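Side-chain contact in cadherin-related family member 2 (Homo sapiens, PDB 5CZR), which forms calcium-dependent heterophilic adhesion complexes with CDHR5 between adjacent microvilli and so controls microvillar packing at the apical surface of epithelial cells: residues L29-E32 and P38-Y41. Residues are numbered along the deposited sequence; the frame is centred on the assembly and turned at random.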
# COMPACT_ATOMS: atom_id res chain seq x y z
N LEU A 29 -23.39 -15.91 3.79
CA LEU A 29 -23.72 -17.00 2.88
C LEU A 29 -25.23 -17.15 2.84
O LEU A 29 -25.88 -17.20 3.88
CB LEU A 29 -23.08 -18.31 3.32
CG LEU A 29 -21.57 -18.42 3.14
CD1 LEU A 29 -21.02 -19.62 3.90
CD2 LEU A 29 -21.23 -18.52 1.66
N VAL A 30 -25.79 -17.17 1.63
CA VAL A 30 -27.23 -17.20 1.44
C VAL A 30 -27.59 -18.21 0.35
O VAL A 30 -27.00 -18.24 -0.72
CB VAL A 30 -27.84 -15.81 1.06
CG1 VAL A 30 -29.33 -15.80 1.36
CG2 VAL A 30 -27.19 -14.65 1.78
N ALA A 31 -28.57 -19.03 0.66
CA ALA A 31 -29.09 -20.03 -0.24
C ALA A 31 -30.59 -20.09 -0.02
O ALA A 31 -31.10 -19.49 0.92
CB ALA A 31 -28.45 -21.37 0.05
N GLU A 32 -31.29 -20.81 -0.89
CA GLU A 32 -32.74 -21.02 -0.79
C GLU A 32 -33.04 -22.48 -1.01
O GLU A 32 -32.23 -23.24 -1.60
CB GLU A 32 -33.47 -20.18 -1.83
CG GLU A 32 -33.25 -20.63 -3.27
CD GLU A 32 -33.66 -19.60 -4.33
OE1 GLU A 32 -33.68 -18.37 -4.03
OE2 GLU A 32 -33.95 -20.02 -5.49
N PRO A 38 -34.85 -26.04 6.93
CA PRO A 38 -33.80 -25.32 7.62
C PRO A 38 -32.46 -25.69 7.01
O PRO A 38 -32.23 -26.85 6.70
CB PRO A 38 -33.88 -25.86 9.04
CG PRO A 38 -34.44 -27.22 8.89
CD PRO A 38 -35.44 -27.09 7.77
N LEU A 39 -31.60 -24.67 6.83
CA LEU A 39 -30.33 -24.80 6.09
C LEU A 39 -29.17 -24.47 6.98
O LEU A 39 -29.26 -23.54 7.81
CB LEU A 39 -30.30 -23.84 4.90
CG LEU A 39 -31.47 -24.01 3.91
CD1 LEU A 39 -31.29 -23.07 2.72
CD2 LEU A 39 -31.57 -25.46 3.44
N THR A 40 -28.09 -25.24 6.86
CA THR A 40 -26.86 -24.97 7.59
C THR A 40 -25.68 -24.78 6.68
O THR A 40 -25.63 -25.34 5.56
CB THR A 40 -26.57 -26.03 8.64
OG1 THR A 40 -26.42 -27.32 8.00
CG2 THR A 40 -27.70 -26.09 9.68
N TYR A 41 -24.75 -23.94 7.13
CA TYR A 41 -23.70 -23.41 6.28
C TYR A 41 -22.34 -23.68 6.84
O TYR A 41 -22.13 -23.75 8.06
CB TYR A 41 -23.84 -21.89 6.12
CG TYR A 41 -25.11 -21.45 5.47
CD1 TYR A 41 -25.21 -21.36 4.09
CD2 TYR A 41 -26.23 -21.09 6.23
CE1 TYR A 41 -26.40 -20.93 3.49
CE2 TYR A 41 -27.41 -20.67 5.63
CZ TYR A 41 -27.49 -20.58 4.27
OH TYR A 41 -28.63 -20.14 3.67
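Tyr41 and Ala31 share the one hydrogen bond that joins residues 29-32 to residues 38-41. The backbone N of Ala31 donates to OH of Tyr41 over 3.2 Å, and the N-H...O angle of 133° marks the bond as bent and weak. With CG anti to its carbonyl carbon (chi1 -62°), Tyr41 carries its ring across to the neighbouring backbone, the phenol oxygen leading.

A second polar contact involves no hydrogen bond: the carbonyl oxygen of Leu29 lies 3.7 Å above the plane of the Tyr41 ring, offset toward its rim. Leu29 O comes within 3.8 Å of Tyr41 CZ, so backbone atoms border the phenol both over a face and at its hydroxyl.

Strand 25-32 and strand 40-44 belong to different sheets of the first cadherin repeat, a Greek-key beta-sandwich, and at the interface of the two sheets the CB atoms of Leu29, Ala31, Leu39 and Tyr41 each point toward the opposite segment. The CA atoms of Leu29 and Tyr41 stand 7.3 Å apart, a spacing bridged by side chains. Val53 and Val80 also touch the Tyr41 side chain.

Apolar contacts complete the join. Leu29 CB packs against Tyr41 CD1 at 3.8 Å, while Ala31 CB sits at the ring edge, near its plane, 4.0 Å from Tyr41 CE1. Toward the N-terminal tip of the repeat, Leu39 CD1 lies 4.3 Å from Ala31 CB, and the same methyl also rests against the Ala31 carbonyl; the Leu39 side chain touches Asp33 and Asp82, two ligands of the calcium ion bound there together with Asn2, Val3, Asp35 and Asp37. Were Tyr41 replaced by an alanine, the Ala31 N-H would probably lose this acceptor and a gap would open beside the Leu29 carbonyl and Ala31 CB.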